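Local coordinates for protein hydroxyethylthiazole kinase (Pyrococcus horikoshii, PDB 3HPD) that probably catalyses the ATP-dependent phosphorylation of the hydroxyl group of 4-methyl-5-beta-hydroxyethylthiazole, a magnesium-requiring step on the route to thiamine diphosphate, at residues T79-A82 with N83-K87; V105-E108 with I109-R112; A206-E209 with P210-T214; N20-N23 with F24-N28; G122-S125 with A126-G129. All coordinates share one frame; numbering follows the deposited sequence.

Contact 1. Residues T79-A82 with N83-K87; sequences TEIA and NELGK
Thr79 and Asn83 lie side by side near the end of helix 69-85, one turn apart and heading the same way, with the methyl CG2 of Thr79 3.6 Å from ND2 of Asn83. The first torsion of Thr79 (chi1 -61°) sets OG1 beside its own backbone N, where it is hydrogen-bonded to Met75 O, and turns the methyl to the asparagine. ND2 of Asn83 goes on to Gly113 O. Ile81 and Leu85 also run side by side, here with purely aliphatic contact: CG2 of Ile81 meets CD1 of Leu85 at 3.9 Å. Beneath both pairs runs the helical ladder, with Asn83 N 3.0 Å from Thr79 O and Leu85 N 3.1 Å from Ile81 O. A Schellman motif then closes the helix. Lys87 N reaches back to Ala82 O at 2.9 Å, Gly86 N makes a weak bond to Asn83 O, and the positive phi of Gly86 (84°) would push any CB against the preceding carbonyl. Lys87 bends away, and its NZ bonds to the carbonyls of Ile54 and Ala57 at the end of helix 50-56. This is the helix of the beta-alpha-beta unit 59-63, 69-85, 89-92: Thr79 and Ala82 rest on Ile89 and on strand 59-63, Ile81 packs on Leu50 and Ile54 of helix 50-56, and Thr79 also touches Ile109 of helix 100-112.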
loop_
_atom_site.group_PDB
_atom_site.type_symbol
_atom_site.label_atom_id
_atom_site.label_comp_id
_atom_site.label_asym_id
_atom_site.label_seq_id
_atom_site.Cartn_x
_atom_site.Cartn_y
_atom_site.Cartn_z
ATOM N N THR A 79 -8.562 -8.884 20.456
ATOM C CA THR A 79 -9.589 -8.230 21.253
ATOM C C THR A 79 -9.598 -8.804 22.666
ATOM O O THR A 79 -9.722 -8.072 23.643
ATOM C CB THR A 79 -10.984 -8.407 20.612
ATOM O OG1 THR A 79 -10.986 -7.808 19.309
ATOM C CG2 THR A 79 -12.059 -7.738 21.465
ATOM N N GLU A 80 -9.457 -10.119 22.775
ATOM C CA GLU A 80 -9.455 -10.752 24.083
ATOM C C GLU A 80 -8.205 -10.365 24.878
ATOM O O GLU A 80 -8.283 -10.094 26.073
ATOM C CB GLU A 80 -9.568 -12.268 23.916
ATOM C CG GLU A 80 -10.811 -12.660 23.120
ATOM C CD GLU A 80 -10.952 -14.153 22.904
ATOM O OE1 GLU A 80 -9.918 -14.839 22.757
ATOM O OE2 GLU A 80 -12.104 -14.635 22.861
ATOM N N ILE A 81 -7.058 -10.321 24.207
ATOM C CA ILE A 81 -5.800 -9.949 24.856
ATOM C C ILE A 81 -5.832 -8.492 25.319
ATOM O O ILE A 81 -5.483 -8.184 26.463
ATOM C CB ILE A 81 -4.606 -10.142 23.894
ATOM C CG1 ILE A 81 -4.427 -11.630 23.585
ATOM C CG2 ILE A 81 -3.336 -9.558 24.504
ATOM C CD1 ILE A 81 -3.375 -11.915 22.537
ATOM N N ALA A 82 -6.252 -7.598 24.429
ATOM C CA ALA A 82 -6.327 -6.181 24.755
ATOM C C ALA A 82 -7.266 -5.929 25.931
ATOM O O ALA A 82 -6.954 -5.135 26.813
ATOM C CB ALA A 82 -6.787 -5.378 23.533
ATOM N N ASN A 83 -8.417 -6.595 25.947
ATOM C CA ASN A 83 -9.357 -6.397 27.045
ATOM C C ASN A 83 -8.800 -6.904 28.374
ATOM O O ASN A 83 -9.029 -6.295 29.415
ATOM C CB ASN A 83 -10.703 -7.061 26.745
ATOM C CG ASN A 83 -11.570 -6.220 25.829
ATOM O OD1 ASN A 83 -11.574 -4.993 25.923
ATOM N ND2 ASN A 83 -12.322 -6.874 24.951
ATOM N N GLU A 84 -8.066 -8.010 28.343
ATOM C CA GLU A 84 -7.482 -8.542 29.570
ATOM C C GLU A 84 -6.468 -7.547 30.135
ATOM O O GLU A 84 -6.385 -7.357 31.348
ATOM C CB GLU A 84 -6.782 -9.882 29.306
ATOM C CG GLU A 84 -7.684 -10.958 28.722
ATOM C CD GLU A 84 -7.002 -12.313 28.621
ATOM O OE1 GLU A 84 -5.781 -12.353 28.362
ATOM O OE2 GLU A 84 -7.694 -13.341 28.788
ATOM N N LEU A 85 -5.708 -6.909 29.249
ATOM C CA LEU A 85 -4.685 -5.943 29.650
ATOM C C LEU A 85 -5.223 -4.536 29.884
ATOM O O LEU A 85 -4.560 -3.700 30.501
ATOM C CB LEU A 85 -3.585 -5.878 28.587
ATOM C CG LEU A 85 -2.716 -7.121 28.381
ATOM C CD1 LEU A 85 -1.948 -7.001 27.070
ATOM C CD2 LEU A 85 -1.755 -7.274 29.554
ATOM N N GLY A 86 -6.418 -4.265 29.379
ATOM C CA GLY A 86 -6.980 -2.941 29.550
ATOM C C GLY A 86 -6.483 -1.959 28.505
ATOM O O GLY A 86 -6.459 -0.754 28.746
ATOM N N LYS A 87 -6.058 -2.464 27.352
ATOM C CA LYS A 87 -5.603 -1.589 26.277
ATOM C C LYS A 87 -6.850 -1.213 25.470
ATOM O O LYS A 87 -7.607 -2.087 25.050
ATOM C CB LYS A 87 -4.590 -2.311 25.380
ATOM C CG LYS A 87 -3.311 -2.757 26.091
ATOM C CD LYS A 87 -2.580 -1.581 26.729
ATOM C CE LYS A 87 -1.344 -2.032 27.505
ATOM N NZ LYS A 87 -0.235 -2.491 26.632
#

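Contact 2. Residues V105-E108 with I109-R112; sequences VSLE and ILSR
Val105 meets Ile109 one turn further along helix 100-112: its CG1, swung anti to the backbone N (chi1 176°), comes 4.1 Å from CD1 of Ile109, the two side chains crossing at a slant. Ser106 gives its carbonyl to Leu110 N at 2.9 Å; the Ser106 hydroxyl is hydrogen-bonded to Arg102 O. Leu107 puts CD2 4.2 Å from CD1 of Leu110, while its O takes Ser111 N at 2.8 Å. Glu108 and Arg112 lie side by side, their carboxylate and guanidinium planes 54° apart. Glu108 O is approached twice by Arg112, weakly by the backbone N and better by NH1, at 2.9 Å. The oxygen lies in the guanidinium plane, although NH1 stands 48° out of the carbonyl plane. Glu108 OE2 is 4.0 Å from Arg112 NH2, a long salt bridge of charge alone; the stronger partner of Glu108 OE2 is Arg72 NH1. A leucine in place of Arg112 would probably leave Glu80 without the charge that pairs with it and Glu108 O without its side-chain donor. The arginine is thus a shared cation, NE paired to Glu80 and NH1 turned to the helix's own backbone, which probably ties the last turn to helix 69-85.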
loop_
_atom_site.group_PDB
_atom_site.type_symbol
_atom_site.label_atom_id
_atom_site.label_comp_id
_atom_site.label_asym_id
_atom_site.label_seq_id
_atom_site.Cartn_x
_atom_site.Cartn_y
_atom_site.Cartn_z
ATOM N N VAL A 105 -18.394 -11.091 12.052
ATOM C CA VAL A 105 -17.124 -10.854 12.730
ATOM C C VAL A 105 -17.166 -9.573 13.562
ATOM O O VAL A 105 -16.620 -9.524 14.666
ATOM C CB VAL A 105 -15.958 -10.775 11.720
ATOM C CG1 VAL A 105 -14.662 -10.433 12.439
ATOM C CG2 VAL A 105 -15.824 -12.110 10.987
ATOM N N SER A 106 -17.818 -8.539 13.043
ATOM C CA SER A 106 -17.922 -7.282 13.776
ATOM C C SER A 106 -18.674 -7.496 15.091
ATOM O O SER A 106 -18.244 -7.025 16.144
ATOM C CB SER A 106 -18.650 -6.228 12.936
ATOM O OG SER A 106 -17.908 -5.902 11.776
ATOM N N LEU A 107 -19.793 -8.207 15.028
ATOM C CA LEU A 107 -20.590 -8.465 16.226
ATOM C C LEU A 107 -19.842 -9.347 17.220
ATOM O O LEU A 107 -20.001 -9.201 18.433
ATOM C CB LEU A 107 -21.925 -9.115 15.846
ATOM C CG LEU A 107 -22.870 -8.214 15.042
ATOM C CD1 LEU A 107 -24.139 -8.975 14.676
ATOM C CD2 LEU A 107 -23.201 -6.972 15.860
ATOM N N GLU A 108 -19.019 -10.252 16.700
ATOM C CA GLU A 108 -18.233 -11.157 17.529
ATOM C C GLU A 108 -17.234 -10.351 18.361
ATOM O O GLU A 108 -17.039 -10.604 19.552
ATOM C CB GLU A 108 -17.493 -12.149 16.631
ATOM C CG GLU A 108 -16.842 -13.304 17.355
ATOM C CD GLU A 108 -16.201 -14.289 16.394
ATOM O OE1 GLU A 108 -16.529 -14.241 15.187
ATOM O OE2 GLU A 108 -15.380 -15.116 16.846
ATOM N N ILE A 109 -16.601 -9.374 17.722
ATOM C CA ILE A 109 -15.632 -8.518 18.394
ATOM C C ILE A 109 -16.356 -7.596 19.379
ATOM O O ILE A 109 -15.900 -7.388 20.507
ATOM C CB ILE A 109 -14.848 -7.685 17.353
ATOM C CG1 ILE A 109 -13.953 -8.619 16.531
ATOM C CG2 ILE A 109 -14.030 -6.592 18.043
ATOM C CD1 ILE A 109 -13.279 -7.954 15.352
ATOM N N LEU A 110 -17.492 -7.054 18.950
ATOM C CA LEU A 110 -18.279 -6.167 19.800
ATOM C C LEU A 110 -18.803 -6.897 21.036
ATOM O O LEU A 110 -18.942 -6.301 22.107
ATOM C CB LEU A 110 -19.450 -5.578 19.005
ATOM C CG LEU A 110 -19.079 -4.463 18.025
ATOM C CD1 LEU A 110 -20.200 -4.229 17.027
ATOM C CD2 LEU A 110 -18.774 -3.196 18.811
ATOM N N SER A 111 -19.089 -8.186 20.887
ATOM C CA SER A 111 -19.599 -8.979 21.998
ATOM C C SER A 111 -18.541 -9.085 23.090
ATOM O O SER A 111 -18.856 -9.071 24.277
ATOM C CB SER A 111 -19.989 -10.379 21.524
ATOM O OG SER A 111 -20.599 -11.108 22.574
ATOM N N ARG A 112 -17.282 -9.193 22.683
ATOM C CA ARG A 112 -16.197 -9.282 23.643
ATOM C C ARG A 112 -15.936 -7.908 24.252
ATOM O O ARG A 112 -15.512 -7.803 25.403
ATOM C CB ARG A 112 -14.953 -9.849 22.965
ATOM C CG ARG A 112 -15.139 -11.316 22.597
ATOM C CD ARG A 112 -13.987 -11.870 21.792
ATOM N NE ARG A 112 -14.102 -13.315 21.605
ATOM C CZ ARG A 112 -15.083 -13.917 20.937
ATOM N NH1 ARG A 112 -16.055 -13.207 20.378
ATOM N NH2 ARG A 112 -15.087 -15.238 20.820
#

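Contact 3. Residues A206-E209 with P210-T214; sequences AVTE and PLKAT
Glu209 and Pro210 lie side by side at the start of helix 210-231, both side chains pointing the same way. The glutamate chain, CG beside its own backbone N, bends at its second torsion (chi2 -58°) and brings its carboxylate over the CD corner of the proline ring, with OE1 of Glu209 3.5 Å from CD of Pro210. Glu209 holds the N-cap position and Pro210 is the first helical residue, a place where the N-H that proline lacks is not needed by the helical ladder. That ladder begins with Glu209 O, which receives Ala213 N at 2.8 Å, the donor nearly in line with the C=O bond (162°). Thr208, just before the cap, turns its side chain toward the first turn. Its OG1 is anti to the backbone N (chi1 174°), leaving CG2 between N and the carbonyl carbon, where it meets CB of Ala213 at 3.6 Å. OG1 itself lies 3.8 Å from CB of Lys212, the two side chains crossing at about a right angle. Around these residues, Pro210 packs on Val205 and Thr161, Ala213 on Phe204 and Val205, and Thr208 on Arg10. One step into the helix, Pro210 O takes two donors from opposite faces of its plane, Thr214 N at 3.0 Å and Thr214 OG1 at 2.8 Å. The chemistry is that of a helix start made by one peptide hydrogen bond, the proline ring and the Thr208–Ala213 methyls, and the negative charge of Glu209 beside the N-terminal end may interact favourably with the helix dipole.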
loop_
_atom_site.group_PDB
_atom_site.type_symbol
_atom_site.label_atom_id
_atom_site.label_comp_id
_atom_site.label_asym_id
_atom_site.label_seq_id
_atom_site.Cartn_x
_atom_site.Cartn_y
_atom_site.Cartn_z
ATOM N N ALA A 206 -5.580 6.576 23.460
ATOM C CA ALA A 206 -4.473 6.154 24.307
ATOM C C ALA A 206 -4.178 7.234 25.352
ATOM O O ALA A 206 -3.571 6.953 26.387
ATOM C CB ALA A 206 -3.228 5.897 23.457
ATOM N N VAL A 207 -4.617 8.463 25.091
ATOM C CA VAL A 207 -4.354 9.565 26.013
ATOM C C VAL A 207 -5.576 10.278 26.605
ATOM O O VAL A 207 -5.425 11.176 27.431
ATOM C CB VAL A 207 -3.447 10.632 25.351
ATOM C CG1 VAL A 207 -2.118 10.006 24.947
ATOM C CG2 VAL A 207 -4.142 11.236 24.139
ATOM N N THR A 208 -6.776 9.891 26.187
ATOM C CA THR A 208 -7.992 10.512 26.709
ATOM C C THR A 208 -9.184 9.568 26.571
ATOM O O THR A 208 -9.149 8.629 25.777
ATOM C CB THR A 208 -8.285 11.857 25.992
ATOM O OG1 THR A 208 -9.548 12.374 26.428
ATOM C CG2 THR A 208 -8.297 11.677 24.490
ATOM N N GLU A 209 -10.233 9.804 27.353
ATOM C CA GLU A 209 -11.406 8.934 27.306
ATOM C C GLU A 209 -12.040 8.870 25.916
ATOM O O GLU A 209 -11.989 9.835 25.157
ATOM C CB GLU A 209 -12.426 9.366 28.361
ATOM C CG GLU A 209 -11.978 9.020 29.781
ATOM C CD GLU A 209 -11.722 7.529 29.965
ATOM O OE1 GLU A 209 -12.698 6.746 29.956
ATOM O OE2 GLU A 209 -10.544 7.135 30.110
ATOM N N PRO A 210 -12.639 7.715 25.572
ATOM C CA PRO A 210 -13.304 7.401 24.301
ATOM C C PRO A 210 -14.164 8.464 23.617
ATOM O O PRO A 210 -13.993 8.719 22.424
ATOM C CB PRO A 210 -14.103 6.146 24.637
ATOM C CG PRO A 210 -13.208 5.452 25.596
ATOM C CD PRO A 210 -12.774 6.583 26.510
ATOM N N LEU A 211 -15.097 9.073 24.343
ATOM C CA LEU A 211 -15.951 10.081 23.722
ATOM C C LEU A 211 -15.149 11.282 23.233
ATOM O O LEU A 211 -15.306 11.718 22.094
ATOM C CB LEU A 211 -17.040 10.548 24.694
ATOM C CG LEU A 211 -17.992 11.601 24.117
ATOM C CD1 LEU A 211 -18.634 11.072 22.838
ATOM C CD2 LEU A 211 -19.056 11.952 25.150
ATOM N N LYS A 212 -14.290 11.814 24.093
ATOM C CA LYS A 212 -13.468 12.966 23.731
ATOM C C LYS A 212 -12.392 12.592 22.716
ATOM O O LYS A 212 -12.039 13.395 21.855
ATOM C CB LYS A 212 -12.811 13.562 24.978
ATOM C CG LYS A 212 -13.785 14.239 25.928
ATOM C CD LYS A 212 -13.079 14.695 27.194
ATOM C CE LYS A 212 -14.018 15.464 28.108
ATOM N NZ LYS A 212 -13.320 15.908 29.349
ATOM N N ALA A 213 -11.875 11.373 22.817
ATOM C CA ALA A 213 -10.835 10.909 21.901
ATOM C C ALA A 213 -11.361 10.816 20.471
ATOM O O ALA A 213 -10.740 11.320 19.532
ATOM C CB ALA A 213 -10.311 9.548 22.354
ATOM N N THR A 214 -12.510 10.168 20.311
ATOM C CA THR A 214 -13.109 9.999 18.995
ATOM C C THR A 214 -13.541 11.344 18.411
ATOM O O THR A 214 -13.328 11.610 17.226
ATOM C CB THR A 214 -14.320 9.046 19.062
ATOM O OG1 THR A 214 -13.936 7.839 19.734
ATOM C CG2 THR A 214 -14.801 8.694 17.659
#

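Contact 4. Residues N20-N23 with F24-N28; sequences NITN and FVVMN
Phe24 opens the turn with CB 3.7 Å from Asn23 C, its ring meeting, edge-to-face, Phe24 of each of the two neighbouring subunits. Val25 offers its N to Asn23 OD1 at 2.8 Å, the weak bond of an Asx turn. Val26 N is hydrogen-bonded to Asn23 O at 3.2 Å, standing 53° out of that carbonyl's plane, and more weakly to OD1 at 3.0 Å. Asn23 can fold over the turn because its CG sits between the backbone N and the carbonyl carbon (chi1 78°); its side chain crosses that of Val26 at about a right angle, ND2 over CG2, and that methyl also reaches Thr22 OG1, 3.2 Å away. With an alanine at Asn23, Val25 N would probably lose its turn acceptor, Val26 N one of its two, and Asn63 OD1 its ND2 donor. Met27 slides past Thr22 in the opposite direction, SD 3.9 Å from Thr22 CG2. The buried turn links strand 17-21 to helix 27-37 in a beta-alpha-beta unit. Asn23 and Val26 touch Cys195 of helix 193-205, Met27 lies on Trp71 of helix 69-85, and Val26 and Met27 are close to Gly192 and Met43, which probably bind the thiazole substrate.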
loop_
_atom_site.group_PDB
_atom_site.type_symbol
_atom_site.label_atom_id
_atom_site.label_comp_id
_atom_site.label_asym_id
_atom_site.label_seq_id
_atom_site.Cartn_x
_atom_site.Cartn_y
_atom_site.Cartn_z
ATOM N N ASN A 20 -2.026 -1.774 14.941
ATOM C CA ASN A 20 -3.074 -1.948 13.939
ATOM C C ASN A 20 -3.109 -3.354 13.352
ATOM O O ASN A 20 -2.083 -3.882 12.914
ATOM C CB ASN A 20 -2.883 -0.969 12.765
ATOM C CG ASN A 20 -3.072 0.480 13.161
ATOM O OD1 ASN A 20 -4.046 1.125 12.762
ATOM N ND2 ASN A 20 -2.138 1.006 13.943
ATOM N N ILE A 21 -4.291 -3.962 13.371
ATOM C CA ILE A 21 -4.516 -5.265 12.753
ATOM C C ILE A 21 -5.517 -4.740 11.739
ATOM O O ILE A 21 -6.713 -4.642 12.008
ATOM C CB ILE A 21 -5.166 -6.254 13.724
ATOM C CG1 ILE A 21 -4.259 -6.426 14.948
ATOM C CG2 ILE A 21 -5.378 -7.594 13.027
ATOM C CD1 ILE A 21 -4.837 -7.305 16.035
ATOM N N THR A 22 -5.008 -4.380 10.569
ATOM C CA THR A 22 -5.838 -3.728 9.578
ATOM C C THR A 22 -5.921 -4.351 8.181
ATOM O O THR A 22 -5.467 -5.477 7.963
ATOM C CB THR A 22 -5.381 -2.251 9.507
ATOM O OG1 THR A 22 -6.313 -1.478 8.749
ATOM C CG2 THR A 22 -3.984 -2.158 8.887
ATOM N N ASN A 23 -6.512 -3.619 7.237
ATOM C CA ASN A 23 -6.681 -4.140 5.882
ATOM C C ASN A 23 -5.564 -3.747 4.917
ATOM O O ASN A 23 -4.880 -2.743 5.106
ATOM C CB ASN A 23 -8.071 -3.761 5.329
ATOM C CG ASN A 23 -8.159 -2.324 4.846
ATOM O OD1 ASN A 23 -7.500 -1.942 3.883
ATOM N ND2 ASN A 23 -8.999 -1.525 5.504
ATOM N N PHE A 24 -5.384 -4.562 3.881
ATOM C CA PHE A 24 -4.321 -4.366 2.903
ATOM C C PHE A 24 -4.314 -3.054 2.143
ATOM O O PHE A 24 -3.257 -2.590 1.714
ATOM C CB PHE A 24 -4.329 -5.524 1.903
ATOM C CG PHE A 24 -4.155 -6.869 2.544
ATOM C CD1 PHE A 24 -3.037 -7.139 3.329
ATOM C CD2 PHE A 24 -5.110 -7.866 2.370
ATOM C CE1 PHE A 24 -2.879 -8.381 3.945
ATOM C CE2 PHE A 24 -4.962 -9.112 2.980
ATOM C CZ PHE A 24 -3.841 -9.371 3.766
ATOM N N VAL A 25 -5.483 -2.456 1.972
ATOM C CA VAL A 25 -5.584 -1.206 1.233
ATOM C C VAL A 25 -5.092 -0.001 2.031
ATOM O O VAL A 25 -4.617 0.977 1.452
ATOM C CB VAL A 25 -7.053 -0.946 0.805
ATOM C CG1 VAL A 25 -7.157 0.353 0.012
ATOM C CG2 VAL A 25 -7.564 -2.111 -0.020
ATOM N N VAL A 26 -5.175 -0.081 3.356
ATOM C CA VAL A 26 -4.789 1.056 4.191
ATOM C C VAL A 26 -3.549 0.891 5.067
ATOM O O VAL A 26 -3.288 1.723 5.938
ATOM C CB VAL A 26 -5.973 1.473 5.089
ATOM C CG1 VAL A 26 -7.233 1.625 4.237
ATOM C CG2 VAL A 26 -6.194 0.434 6.190
ATOM N N MET A 27 -2.780 -0.165 4.827
ATOM C CA MET A 27 -1.569 -0.431 5.601
ATOM C C MET A 27 -0.610 0.759 5.689
ATOM O O MET A 27 -0.266 1.214 6.778
ATOM C CB MET A 27 -0.818 -1.624 5.001
ATOM C CG MET A 27 -1.436 -2.992 5.282
ATOM S SD MET A 27 -1.002 -3.650 6.913
ATOM C CE MET A 27 -2.105 -5.089 7.000
ATOM N N ASN A 28 -0.182 1.256 4.535
ATOM C CA ASN A 28 0.765 2.371 4.472
ATOM C C ASN A 28 0.130 3.694 4.847
ATOM O O ASN A 28 0.677 4.525 5.570
ATOM C CB ASN A 28 1.308 2.475 3.051
ATOM C CG ASN A 28 2.392 3.509 2.925
ATOM O OD1 ASN A 28 2.140 4.664 2.580
ATOM N ND2 ASN A 28 3.614 3.105 3.229
#

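Contact 5. Residues G122-S125 with A126-G129; sequences GEIS and ALLG
Four successive backbone bonds, from Ala126 N to Gly122 O through Gly129 N to Ser125 O, bind these two turns of helix 121-131, the one from Leu128 N to Ile124 O being 3.0 Å long with an N-H...O angle of 161°. Ile124 and Leu127 meet through their CD1 methyls at a loose 4.4 Å. Leu127, CG beside its backbone N (chi1 -68°), also lays CG 3.3 Å from Glu123 O. CB of Ala126 comes equally near Gly122 O, at 3.3 Å, while Leu128 leans its CB on Ile124 O. The hydroxyl of Ser125, tucked between the backbone N and the carbonyl carbon (chi1 61°), reaches back to the carbonyls of Phe121 and Gly122, and its one proton may serve either. At Gly129 a CB would fall about 3.1 Å from Ser125 O, a tight fit. Glu123 turns away from the following turn: its OE2 accepts Gly95 N, and its side chain comes within about 5 Å of that of Lys118 and about 6 Å of that of Thr165, both of which probably bind ATP. A phosphate ion, probably from the crystallisation liquor, lies about 5 Å from the same side chain. The helix follows directly on strand 116-120. Leu127 is set against Ser106, Leu107 and Leu110 of helix 100-112, whereas Ile124 and Leu128 pack on helix 144-157, against Ala154 and Leu150.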
loop_
_atom_site.group_PDB
_atom_site.type_symbol
_atom_site.label_atom_id
_atom_site.label_comp_id
_atom_site.label_asym_id
_atom_site.label_seq_id
_atom_site.Cartn_x
_atom_site.Cartn_y
_atom_site.Cartn_z
ATOM N N GLY A 122 -24.655 3.156 7.116
ATOM C CA GLY A 122 -25.023 1.810 6.712
ATOM C C GLY A 122 -24.411 0.714 7.564
ATOM O O GLY A 122 -25.090 -0.248 7.935
ATOM N N GLU A 123 -23.129 0.858 7.884
ATOM C CA GLU A 123 -22.424 -0.138 8.686
ATOM C C GLU A 123 -22.957 -0.230 10.109
ATOM O O GLU A 123 -23.236 -1.322 10.600
ATOM C CB GLU A 123 -20.920 0.171 8.705
ATOM C CG GLU A 123 -20.302 0.222 7.309
ATOM C CD GLU A 123 -18.877 0.749 7.297
ATOM O OE1 GLU A 123 -18.537 1.594 8.154
ATOM O OE2 GLU A 123 -18.095 0.336 6.409
ATOM N N ILE A 124 -23.108 0.911 10.776
ATOM C CA ILE A 124 -23.605 0.897 12.144
ATOM C C ILE A 124 -25.076 0.487 12.217
ATOM O O ILE A 124 -25.483 -0.214 13.140
ATOM C CB ILE A 124 -23.422 2.270 12.826
ATOM C CG1 ILE A 124 -21.953 2.697 12.751
ATOM C CG2 ILE A 124 -23.868 2.190 14.282
ATOM C CD1 ILE A 124 -20.967 1.662 13.295
ATOM N N SER A 125 -25.876 0.909 11.244
ATOM C CA SER A 125 -27.288 0.547 11.257
ATOM C C SER A 125 -27.438 -0.959 11.049
ATOM O O SER A 125 -28.322 -1.586 11.626
ATOM C CB SER A 125 -28.053 1.315 10.174
ATOM O OG SER A 125 -27.562 1.013 8.883
ATOM N N ALA A 126 -26.563 -1.538 10.234
ATOM C CA ALA A 126 -26.609 -2.974 9.975
ATOM C C ALA A 126 -26.234 -3.762 11.229
ATOM O O ALA A 126 -26.805 -4.819 11.500
ATOM C CB ALA A 126 -25.672 -3.333 8.830
ATOM N N LEU A 127 -25.276 -3.245 11.993
ATOM C CA LEU A 127 -24.834 -3.909 13.217
ATOM C C LEU A 127 -25.895 -3.847 14.309
ATOM O O LEU A 127 -26.115 -4.821 15.027
ATOM C CB LEU A 127 -23.539 -3.272 13.733
ATOM C CG LEU A 127 -22.286 -3.472 12.875
ATOM C CD1 LEU A 127 -21.123 -2.695 13.481
ATOM C CD2 LEU A 127 -21.952 -4.957 12.794
ATOM N N LEU A 128 -26.542 -2.695 14.440
ATOM C CA LEU A 128 -27.584 -2.524 15.445
ATOM C C LEU A 128 -28.820 -3.333 15.055
ATOM O O LEU A 128 -29.520 -3.873 15.914
ATOM C CB LEU A 128 -27.955 -1.045 15.576
ATOM C CG LEU A 128 -29.026 -0.693 16.610
ATOM C CD1 LEU A 128 -28.565 -1.114 18.000
ATOM C CD2 LEU A 128 -29.299 0.804 16.570
ATOM N N GLY A 129 -29.078 -3.411 13.754
ATOM C CA GLY A 129 -30.225 -4.154 13.270
ATOM C C GLY A 129 -30.061 -5.647 13.460
ATOM O O GLY A 129 -30.950 -6.315 13.988
#

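How the contacts relate
Contacts 1, 2 and 5 lie on three helices that touch in succession. Contacts 1 and 2, centres 14 Å apart, touch through the salt bridge of Glu80 OE2 to Arg112 NE at 2.7 Å and the packing of Thr79 on Ile109. Contacts 2 and 5, 13 Å apart, meet where Leu127 CD2 lies 3.5 Å from Ser106 CB. Contact 5 stands nearest the predicted ATP residues, and contact 4 nearest the predicted substrate residues; these two are 22 Å apart between centres, about 9 Å between nearest atoms. Contact 3 touches none of the others and lies across the chain's centre from contact 4, while contact 1 is remote from the annotated sites.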